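Local coordinates for protein thiosulfate sulfurtransferase (Pseudomonas aeruginosa, PDB 1YT8) that probably transfers sulfur from thiosulfate to cyanide as a thiosulfate sulfurtransferase, built from a chain of rhodanese-like repeats, at residues R61-D71 and Y88-S99; P130-L141 and V215-W225. All coordinates share one frame; numbering follows the deposited sequence.

Interaction 1 of 2, residues R61-D71 and Y88-S99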
loop_
_atom_site.group_PDB
_atom_site.type_symbol
_atom_site.label_atom_id
_atom_site.label_comp_id
_atom_site.label_asym_id
_atom_site.label_seq_id
_atom_site.Cartn_x
_atom_site.Cartn_y
_atom_site.Cartn_z
ATOM N N ARG A 61 14.673 -11.628 1.649
ATOM C CA ARG A 61 16.078 -12.046 1.611
ATOM C C ARG A 61 16.798 -11.546 2.855
ATOM O O ARG A 61 17.002 -10.345 3.023
ATOM C CB ARG A 61 16.775 -11.487 0.370
ATOM C CG ARG A 61 17.202 -12.526 -0.647
ATOM C CD ARG A 61 18.590 -12.194 -1.185
ATOM N NE ARG A 61 18.695 -10.802 -1.617
ATOM C CZ ARG A 61 19.847 -10.179 -1.846
ATOM N NH1 ARG A 61 20.993 -10.827 -1.680
ATOM N NH2 ARG A 61 19.856 -8.911 -2.233
ATOM N N ARG A 62 17.199 -12.472 3.720
ATOM C CA ARG A 62 17.861 -12.107 4.964
ATOM C C ARG A 62 19.173 -11.347 4.805
ATOM O O ARG A 62 19.584 -10.633 5.720
ATOM C CB ARG A 62 18.080 -13.355 5.825
ATOM C CG ARG A 62 16.788 -14.090 6.200
ATOM C CD ARG A 62 15.836 -13.218 7.010
ATOM N NE ARG A 62 14.731 -13.986 7.591
ATOM C CZ ARG A 62 13.633 -14.362 6.941
ATOM N NH1 ARG A 62 13.459 -14.046 5.665
ATOM N NH2 ARG A 62 12.702 -15.068 7.572
ATOM N N ASP A 63 19.834 -11.485 3.658
ATOM C CA ASP A 63 21.091 -10.773 3.452
ATOM C C ASP A 63 20.950 -9.565 2.520
ATOM O O ASP A 63 21.923 -9.113 1.918
ATOM C CB ASP A 63 22.182 -11.736 2.949
ATOM C CG ASP A 63 21.960 -12.193 1.518
ATOM O OD1 ASP A 63 20.791 -12.323 1.101
ATOM O OD2 ASP A 63 22.967 -12.437 0.814
ATOM N N THR A 64 19.731 -9.042 2.407
ATOM C CA THR A 64 19.478 -7.860 1.580
ATOM C C THR A 64 20.114 -6.663 2.284
ATOM O O THR A 64 20.027 -6.544 3.507
ATOM C CB THR A 64 17.965 -7.540 1.464
ATOM O OG1 THR A 64 17.277 -8.628 0.842
ATOM C CG2 THR A 64 17.748 -6.268 0.647
ATOM N N PRO A 65 20.780 -5.775 1.532
ATOM C CA PRO A 65 21.386 -4.610 2.188
ATOM C C PRO A 65 20.259 -3.703 2.693
ATOM O O PRO A 65 19.589 -3.038 1.903
ATOM C CB PRO A 65 22.183 -3.957 1.062
ATOM C CG PRO A 65 22.565 -5.130 0.199
ATOM C CD PRO A 65 21.277 -5.914 0.152
ATOM N N ILE A 66 20.046 -3.692 4.003
ATOM C CA ILE A 66 18.995 -2.870 4.594
ATOM C C ILE A 66 19.586 -1.646 5.278
ATOM O O ILE A 66 20.531 -1.757 6.058
ATOM C CB ILE A 66 18.197 -3.650 5.660
ATOM C CG1 ILE A 66 17.547 -4.882 5.038
ATOM C CG2 ILE A 66 17.133 -2.744 6.289
ATOM C CD1 ILE A 66 16.949 -5.818 6.069
ATOM N N THR A 67 19.023 -0.480 4.979
ATOM C CA THR A 67 19.472 0.767 5.589
ATOM C C THR A 67 18.249 1.444 6.210
ATOM O O THR A 67 17.326 1.849 5.501
ATOM C CB THR A 67 20.108 1.718 4.543
ATOM O OG1 THR A 67 21.241 1.081 3.933
ATOM C CG2 THR A 67 20.570 3.012 5.209
ATOM N N VAL A 68 18.239 1.548 7.536
ATOM C CA VAL A 68 17.124 2.172 8.245
ATOM C C VAL A 68 17.445 3.615 8.629
ATOM O O VAL A 68 18.611 3.991 8.751
ATOM C CB VAL A 68 16.761 1.387 9.537
ATOM C CG1 VAL A 68 16.308 -0.023 9.187
ATOM C CG2 VAL A 68 17.960 1.333 10.470
ATOM N N TYR A 69 16.411 4.426 8.822
ATOM C CA TYR A 69 16.629 5.815 9.205
ATOM C C TYR A 69 15.389 6.446 9.822
ATOM O O TYR A 69 14.279 5.932 9.694
ATOM C CB TYR A 69 17.052 6.646 7.982
ATOM C CG TYR A 69 15.904 7.058 7.066
ATOM C CD1 TYR A 69 15.201 8.248 7.282
ATOM C CD2 TYR A 69 15.492 6.237 6.014
ATOM C CE1 TYR A 69 14.114 8.610 6.476
ATOM C CE2 TYR A 69 14.401 6.587 5.201
ATOM C CZ TYR A 69 13.718 7.773 5.441
ATOM O OH TYR A 69 12.629 8.114 4.662
ATOM N N ASP A 70 15.609 7.559 10.510
ATOM C CA ASP A 70 14.544 8.354 11.109
ATOM C C ASP A 70 15.102 9.766 11.086
ATOM O O ASP A 70 16.060 10.031 10.362
ATOM C CB ASP A 70 14.212 7.917 12.545
ATOM C CG ASP A 70 15.415 7.932 13.477
ATOM O OD1 ASP A 70 16.410 8.637 13.206
ATOM O OD2 ASP A 70 15.345 7.234 14.510
ATOM N N ASP A 71 14.519 10.680 11.846
ATOM C CA ASP A 71 15.045 12.034 11.843
ATOM C C ASP A 71 15.563 12.427 13.221
ATOM O O ASP A 71 15.343 13.545 13.677
ATOM C CB ASP A 71 13.984 13.024 11.354
ATOM C CG ASP A 71 14.571 14.394 11.025
ATOM O OD1 ASP A 71 15.716 14.453 10.533
ATOM O OD2 ASP A 71 13.882 15.408 11.243
ATOM N N TYR A 88 18.588 -10.744 10.033
ATOM C CA TYR A 88 19.091 -9.969 8.899
ATOM C C TYR A 88 20.577 -9.671 9.093
ATOM O O TYR A 88 20.979 -9.045 10.071
ATOM C CB TYR A 88 18.257 -8.698 8.731
ATOM C CG TYR A 88 16.876 -9.015 8.202
ATOM C CD1 TYR A 88 16.660 -9.212 6.837
ATOM C CD2 TYR A 88 15.798 -9.194 9.071
ATOM C CE1 TYR A 88 15.408 -9.583 6.346
ATOM C CE2 TYR A 88 14.538 -9.568 8.592
ATOM C CZ TYR A 88 14.351 -9.761 7.230
ATOM O OH TYR A 88 13.116 -10.139 6.755
ATOM N N SER A 89 21.380 -10.132 8.138
ATOM C CA SER A 89 22.836 -10.016 8.192
ATOM C C SER A 89 23.531 -8.784 7.625
ATOM O O SER A 89 24.741 -8.636 7.803
ATOM C CB SER A 89 23.448 -11.251 7.530
ATOM O OG SER A 89 23.040 -11.337 6.174
ATOM N N ASP A 90 22.801 -7.913 6.937
ATOM C CA ASP A 90 23.420 -6.720 6.356
ATOM C C ASP A 90 22.570 -5.496 6.663
ATOM O O ASP A 90 21.895 -4.954 5.787
ATOM C CB ASP A 90 23.568 -6.896 4.836
ATOM C CG ASP A 90 24.406 -5.797 4.186
ATOM O OD1 ASP A 90 24.911 -4.901 4.895
ATOM O OD2 ASP A 90 24.560 -5.833 2.947
ATOM N N VAL A 91 22.617 -5.064 7.918
ATOM C CA VAL A 91 21.838 -3.919 8.359
ATOM C C VAL A 91 22.727 -2.720 8.656
ATOM O O VAL A 91 23.817 -2.861 9.214
ATOM C CB VAL A 91 21.036 -4.266 9.631
ATOM C CG1 VAL A 91 20.116 -3.116 9.993
ATOM C CG2 VAL A 91 20.239 -5.538 9.410
ATOM N N ALA A 92 22.257 -1.538 8.281
ATOM C CA ALA A 92 23.009 -0.316 8.522
ATOM C C ALA A 92 22.089 0.857 8.820
ATOM O O ALA A 92 20.890 0.813 8.538
ATOM C CB ALA A 92 23.876 0.007 7.315
ATOM N N LEU A 93 22.664 1.902 9.404
ATOM C CA LEU A 93 21.933 3.122 9.717
ATOM C C LEU A 93 22.348 4.126 8.651
ATOM O O LEU A 93 23.504 4.131 8.234
ATOM C CB LEU A 93 22.348 3.661 11.088
ATOM C CG LEU A 93 22.166 2.761 12.310
ATOM C CD1 LEU A 93 22.824 3.413 13.527
ATOM C CD2 LEU A 93 20.689 2.528 12.557
ATOM N N LEU A 94 21.413 4.956 8.202
ATOM C CA LEU A 94 21.723 5.973 7.202
ATOM C C LEU A 94 22.470 7.097 7.911
ATOM O O LEU A 94 21.980 7.648 8.896
ATOM C CB LEU A 94 20.441 6.533 6.583
ATOM C CG LEU A 94 20.620 7.691 5.593
ATOM C CD1 LEU A 94 21.354 7.201 4.354
ATOM C CD2 LEU A 94 19.261 8.252 5.212
ATOM N N ASP A 95 23.652 7.434 7.411
ATOM C CA ASP A 95 24.465 8.483 8.011
ATOM C C ASP A 95 23.712 9.809 8.121
ATOM O O ASP A 95 23.303 10.391 7.117
ATOM C CB ASP A 95 25.744 8.672 7.193
ATOM C CG ASP A 95 26.692 9.675 7.812
ATOM O OD1 ASP A 95 27.058 9.498 8.991
ATOM O OD2 ASP A 95 27.075 10.638 7.119
ATOM N N GLY A 96 23.527 10.275 9.354
ATOM C CA GLY A 96 22.832 11.531 9.582
ATOM C C GLY A 96 21.319 11.448 9.486
ATOM O O GLY A 96 20.625 12.452 9.655
ATOM N N GLY A 97 20.800 10.255 9.214
ATOM C CA GLY A 97 19.362 10.093 9.097
ATOM C C GLY A 97 18.790 10.937 7.971
ATOM O O GLY A 97 19.474 11.205 6.982
ATOM N N LEU A 98 17.539 11.364 8.122
ATOM C CA LEU A 98 16.881 12.181 7.108
ATOM C C LEU A 98 17.684 13.444 6.796
ATOM O O LEU A 98 17.855 13.809 5.630
ATOM C CB LEU A 98 15.474 12.572 7.571
ATOM C CG LEU A 98 14.663 13.442 6.603
ATOM C CD1 LEU A 98 14.275 12.620 5.377
ATOM C CD2 LEU A 98 13.418 13.971 7.303
ATOM N N SER A 99 18.178 14.109 7.836
ATOM C CA SER A 99 18.954 15.330 7.650
ATOM C C SER A 99 20.234 15.048 6.877
ATOM O O SER A 99 20.716 15.897 6.124
ATOM C CB SER A 99 19.282 15.961 9.007
ATOM O OG SER A 99 18.101 16.447 9.625
HETATM O O HOH W 1 20.196 -7.814 5.948
HETATM O O HOH W 2 24.523 -8.177 1.646
#
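The carbonyl oxygen Arg62 O is held by two donors: Ser89 N at 3.1 Å and a water at 2.9 Å. The same water also donates to Thr64 O and accepts from Asp90 N, tying together 61-71 and 88-99 ahead of the paired strands. A second water links Asp63 O to Asp90 OD2, while Asp90 OD1 forms a salt bridge with Arg9.

Alongside, the Arg62 chain bends at chi2 (-61°) and lays its CD over one face of the Tyr88 ring, a CH-pi contact 3.9 Å from CD to the ring centroid. Arginine suits this place: its methylene covers the ring while the guanidinium, 26° from the ring plane, passes near the tyrosine hydroxyl, NH1 making a weak bond to Pro60 O. Ile66 CD1 approaches Tyr88 CD1 obliquely at 3.5 Å, and the buried tyrosine hydroxyl is satisfied by Val59 O and His56 ND1.

Strands 66-69 and 91-94 run parallel, Ile66 and Val68 each bonding through N and O to the partners before and after their bridged residue. On one face Val68 CG2 meets Leu93 CD2 at 3.6 Å, and both compact, branched residues pack on helix 75-85. The other face carries Thr67, whose OG1 binds Arg9, and the small Ala92. Farther on, Tyr69 and Leu94 run alongside each other, CB to CB 3.7 Å, with Leu94 CD2 reaching obliquely toward the tyrosine ring.

A type II turn from Leu94 to Gly97, both glycines at positive phi, a shape favouring glycine, leads into helix 97-103. Leu98 N reaches Asp70 O at 3.0 Å, and Ser99 OG donates to the syn lone pair of Asp71 OD1. This is a right-handed beta-alpha-beta unit of a rhodanese fold; directly after the fourth strand, Asp70 probably corresponds to Cys193, which lines the sulfite pocket in the next repeat.

Interaction 2 of 2, residues P130-L141 and V215-W225; sequences PSLAAEEVQALL and VAALRNGTIGW
Arg219 stretches toward Ser131 with CG trans to its own N (chi1 -169°) and kinks at chi3 (-52°), while Ser131 holds OG between its N and carbonyl carbon (chi1 67°). The guanidinium grips that hydroxyl side-on and in plane, with NE 2.9 Å and NH2 3.0 Å from OG. One guanidinium face covers the Leu132-Ala133 peptide. Glu136 OE1 accepts from Ala133 N at 2.9 Å, the glutamate half of a capping box; the N-cap Ala133 has no polar side chain to reciprocate. Glu136 OE1 stays 4.5 Å from Arg219 NH2, out of the guanidinium plane, so the two attract through charge alone.

Ser131 and Ala217, both small, pair in parallel, CA atoms 4.4 Å apart, followed by Leu132 with Leu218, and Arg219 N continues to Leu132 O. A water bridges Ala134 N and Arg219 O.

Trp225 is a knob among Ala134, Val137, Gln138 and Leu141. Val137 CG1 meets the ring edge, 3.8 Å from Trp225 CZ3, and its CG2 lies 3.5 Å from Leu218 CD1; Trp225 NE1 bonds to Gln231 O.

Helical segments 134-141 and 221-225 stand nearly perpendicular beside edge strand 131-132, next to 215-218, which pairs with 188-192 and has Ala217 against helix 197-208.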
loop_
_atom_site.group_PDB
_atom_site.type_symbol
_atom_site.label_atom_id
_atom_site.label_comp_id
_atom_site.label_asym_id
_atom_site.label_seq_id
_atom_site.Cartn_x
_atom_site.Cartn_y
_atom_site.Cartn_z
ATOM N N PRO A 130 -4.941 11.879 -22.823
ATOM C CA PRO A 130 -6.146 12.711 -22.893
ATOM C C PRO A 130 -6.891 12.849 -21.575
ATOM O O PRO A 130 -6.941 11.908 -20.779
ATOM C CB PRO A 130 -7.002 11.998 -23.939
ATOM C CG PRO A 130 -6.006 11.270 -24.773
ATOM C CD PRO A 130 -5.058 10.733 -23.740
ATOM N N SER A 131 -7.471 14.025 -21.356
ATOM C CA SER A 131 -8.248 14.280 -20.150
ATOM C C SER A 131 -9.394 15.249 -20.436
ATOM O O SER A 131 -9.354 16.026 -21.400
ATOM C CB SER A 131 -7.355 14.827 -19.026
ATOM O OG SER A 131 -6.858 16.121 -19.317
ATOM N N LEU A 132 -10.422 15.182 -19.597
ATOM C CA LEU A 132 -11.599 16.037 -19.714
ATOM C C LEU A 132 -11.805 16.763 -18.397
ATOM O O LEU A 132 -11.629 16.179 -17.331
ATOM C CB LEU A 132 -12.838 15.195 -20.017
ATOM C CG LEU A 132 -12.907 14.553 -21.398
ATOM C CD1 LEU A 132 -14.034 13.529 -21.434
ATOM C CD2 LEU A 132 -13.121 15.637 -22.443
ATOM N N ALA A 133 -12.174 18.036 -18.469
ATOM C CA ALA A 133 -12.410 18.818 -17.262
ATOM C C ALA A 133 -13.673 18.322 -16.581
ATOM O O ALA A 133 -14.570 17.794 -17.239
ATOM C CB ALA A 133 -12.560 20.297 -17.609
ATOM N N ALA A 134 -13.745 18.488 -15.264
ATOM C CA ALA A 134 -14.934 18.076 -14.522
ATOM C C ALA A 134 -16.181 18.672 -15.182
ATOM O O ALA A 134 -17.213 18.007 -15.311
ATOM C CB ALA A 134 -14.840 18.551 -13.083
ATOM N N GLU A 135 -16.073 19.929 -15.603
ATOM C CA GLU A 135 -17.191 20.619 -16.240
ATOM C C GLU A 135 -17.572 20.000 -17.575
ATOM O O GLU A 135 -18.748 19.981 -17.946
ATOM C CB GLU A 135 -16.866 22.105 -16.446
ATOM C CG GLU A 135 -16.738 22.912 -15.158
ATOM C CD GLU A 135 -15.354 22.839 -14.533
ATOM O OE1 GLU A 135 -14.493 22.089 -15.041
ATOM O OE2 GLU A 135 -15.127 23.540 -13.526
ATOM N N GLU A 136 -16.581 19.504 -18.307
ATOM C CA GLU A 136 -16.865 18.886 -19.596
ATOM C C GLU A 136 -17.601 17.570 -19.398
ATOM O O GLU A 136 -18.519 17.245 -20.151
ATOM C CB GLU A 136 -15.570 18.646 -20.377
ATOM C CG GLU A 136 -14.922 19.921 -20.893
ATOM C CD GLU A 136 -13.653 19.655 -21.675
ATOM O OE1 GLU A 136 -12.653 19.218 -21.059
ATOM O OE2 GLU A 136 -13.659 19.877 -22.909
ATOM N N VAL A 137 -17.195 16.810 -18.383
ATOM C CA VAL A 137 -17.836 15.530 -18.102
ATOM C C VAL A 137 -19.251 15.777 -17.587
ATOM O O VAL A 137 -20.178 15.037 -17.916
ATOM C CB VAL A 137 -17.018 14.718 -17.075
ATOM C CG1 VAL A 137 -17.720 13.394 -16.754
ATOM C CG2 VAL A 137 -15.627 14.454 -17.639
ATOM N N GLN A 138 -19.424 16.824 -16.788
ATOM C CA GLN A 138 -20.754 17.156 -16.277
ATOM C C GLN A 138 -21.672 17.492 -17.458
ATOM O O GLN A 138 -22.846 17.130 -17.470
ATOM C CB GLN A 138 -20.687 18.362 -15.340
ATOM C CG GLN A 138 -22.051 18.826 -14.823
ATOM C CD GLN A 138 -22.741 17.765 -13.985
ATOM O OE1 GLN A 138 -23.684 17.102 -14.432
ATOM N NE2 GLN A 138 -22.260 17.589 -12.761
ATOM N N ALA A 139 -21.129 18.198 -18.447
ATOM C CA ALA A 139 -21.916 18.568 -19.619
ATOM C C ALA A 139 -22.326 17.316 -20.389
ATOM O O ALA A 139 -23.453 17.222 -20.883
ATOM C CB ALA A 139 -21.115 19.521 -20.518
ATOM N N LEU A 140 -21.414 16.350 -20.490
ATOM C CA LEU A 140 -21.713 15.099 -21.180
ATOM C C LEU A 140 -22.881 14.393 -20.483
ATOM O O LEU A 140 -23.752 13.813 -21.134
ATOM C CB LEU A 140 -20.478 14.186 -21.198
ATOM C CG LEU A 140 -19.362 14.597 -22.165
ATOM C CD1 LEU A 140 -18.132 13.732 -21.943
ATOM C CD2 LEU A 140 -19.860 14.459 -23.602
ATOM N N LEU A 141 -22.896 14.443 -19.155
ATOM C CA LEU A 141 -23.975 13.822 -18.392
ATOM C C LEU A 141 -25.282 14.580 -18.651
ATOM O O LEU A 141 -26.338 13.967 -18.826
ATOM C CB LEU A 141 -23.650 13.840 -16.894
ATOM C CG LEU A 141 -22.464 12.986 -16.431
ATOM C CD1 LEU A 141 -22.223 13.198 -14.944
ATOM C CD2 LEU A 141 -22.748 11.525 -16.723
ATOM N N VAL A 215 -11.016 7.559 -25.543
ATOM C CA VAL A 215 -10.777 7.474 -24.103
ATOM C C VAL A 215 -10.164 8.738 -23.516
ATOM O O VAL A 215 -9.422 9.453 -24.188
ATOM C CB VAL A 215 -9.825 6.296 -23.773
ATOM C CG1 VAL A 215 -9.896 5.967 -22.289
ATOM C CG2 VAL A 215 -10.175 5.083 -24.614
ATOM N N ALA A 216 -10.476 9.008 -22.253
ATOM C CA ALA A 216 -9.930 10.177 -21.576
ATOM C C ALA A 216 -10.051 10.034 -20.071
ATOM O O ALA A 216 -10.935 9.341 -19.564
ATOM C CB ALA A 216 -10.655 11.450 -22.034
ATOM N N ALA A 217 -9.154 10.688 -19.349
ATOM C CA ALA A 217 -9.206 10.638 -17.900
ATOM C C ALA A 217 -10.047 11.808 -17.401
ATOM O O ALA A 217 -10.073 12.869 -18.031
ATOM C CB ALA A 217 -7.797 10.739 -17.327
ATOM N N LEU A 218 -10.771 11.606 -16.303
ATOM C CA LEU A 218 -11.516 12.710 -15.716
ATOM C C LEU A 218 -10.401 13.467 -15.005
ATOM O O LEU A 218 -9.811 12.961 -14.045
ATOM C CB LEU A 218 -12.538 12.222 -14.690
ATOM C CG LEU A 218 -13.099 13.325 -13.780
ATOM C CD1 LEU A 218 -13.764 14.412 -14.621
ATOM C CD2 LEU A 218 -14.100 12.725 -12.796
ATOM N N ARG A 219 -10.100 14.670 -15.481
ATOM C CA ARG A 219 -9.020 15.467 -14.910
ATOM C C ARG A 219 -9.201 15.825 -13.439
ATOM O O ARG A 219 -10.121 16.543 -13.067
ATOM C CB ARG A 219 -8.826 16.744 -15.727
ATOM C CG ARG A 219 -7.564 17.517 -15.387
ATOM C CD ARG A 219 -7.466 18.748 -16.276
ATOM N NE ARG A 219 -7.620 18.383 -17.682
ATOM C CZ ARG A 219 -8.274 19.114 -18.579
ATOM N NH1 ARG A 219 -8.844 20.256 -18.223
ATOM N NH2 ARG A 219 -8.362 18.696 -19.835
ATOM N N ASN A 220 -8.297 15.307 -12.614
ATOM C CA ASN A 220 -8.284 15.537 -11.173
ATOM C C ASN A 220 -9.358 14.807 -10.351
ATOM O O ASN A 220 -9.567 15.116 -9.182
ATOM C CB ASN A 220 -8.298 17.045 -10.887
ATOM C CG ASN A 220 -7.149 17.770 -11.576
ATOM O OD1 ASN A 220 -6.103 17.173 -11.855
ATOM N ND2 ASN A 220 -7.332 19.060 -11.846
ATOM N N GLY A 221 -10.029 13.841 -10.975
ATOM C CA GLY A 221 -11.019 13.008 -10.295
ATOM C C GLY A 221 -12.091 13.580 -9.382
ATOM O O GLY A 221 -12.658 14.636 -9.652
ATOM N N THR A 222 -12.394 12.852 -8.306
ATOM C CA THR A 222 -13.419 13.283 -7.361
ATOM C C THR A 222 -13.035 14.599 -6.691
ATOM O O THR A 222 -13.905 15.391 -6.328
ATOM C CB THR A 222 -13.712 12.189 -6.288
ATOM O OG1 THR A 222 -12.529 11.891 -5.542
ATOM C CG2 THR A 222 -14.205 10.919 -6.954
ATOM N N ILE A 223 -11.736 14.833 -6.537
ATOM C CA ILE A 223 -11.250 16.078 -5.955
ATOM C C ILE A 223 -11.653 17.211 -6.898
ATOM O O ILE A 223 -12.198 18.230 -6.470
ATOM C CB ILE A 223 -9.704 16.067 -5.807
ATOM C CG1 ILE A 223 -9.312 15.218 -4.596
ATOM C CG2 ILE A 223 -9.166 17.495 -5.671
ATOM C CD1 ILE A 223 -7.809 15.061 -4.380
ATOM N N GLY A 224 -11.388 17.011 -8.186
ATOM C CA GLY A 224 -11.725 18.015 -9.180
ATOM C C GLY A 224 -13.221 18.213 -9.319
ATOM O O GLY A 224 -13.682 19.313 -9.622
ATOM N N TRP A 225 -13.979 17.141 -9.114
ATOM C CA TRP A 225 -15.436 17.197 -9.204
ATOM C C TRP A 225 -15.957 18.118 -8.096
ATOM O O TRP A 225 -16.813 18.970 -8.328
ATOM C CB TRP A 225 -16.015 15.783 -9.051
ATOM C CG TRP A 225 -17.412 15.623 -9.576
ATOM C CD1 TRP A 225 -18.572 15.652 -8.853
ATOM C CD2 TRP A 225 -17.797 15.413 -10.944
ATOM N NE1 TRP A 225 -19.656 15.470 -9.686
ATOM C CE2 TRP A 225 -19.209 15.320 -10.973
ATOM C CE3 TRP A 225 -17.086 15.295 -12.148
ATOM C CZ2 TRP A 225 -19.923 15.113 -12.160
ATOM C CZ3 TRP A 225 -17.796 15.088 -13.330
ATOM C CH2 TRP A 225 -19.202 15.000 -13.325
HETATM O O HOH W 3 -11.296 19.065 -13.767
#

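In the fold
Interactions 1 and 2 follow one another along the chain, the first complete before the second begins. They lie on opposite sides of the chain's centre, about 43 Å apart between centres and about 23 Å between nearest atoms, without touching. Each belongs to its own rhodanese-like repeat with a five-stranded parallel sheet of order 1-5-4-2-3. Interaction 1 joins strands 66-69 and 91-94, the fourth and fifth of their repeat along the chain, neighbours in the sheet; interaction 2 joins the fifth strand, 215-218, to the first, 131-132, at the sheet's edge. Strands 91-94 and 215-218 are thus counterparts. The protein repeats one architecture, and the sulfite pocket draws Cys193 to Arg198 from the second repeat and Gln312 from the third.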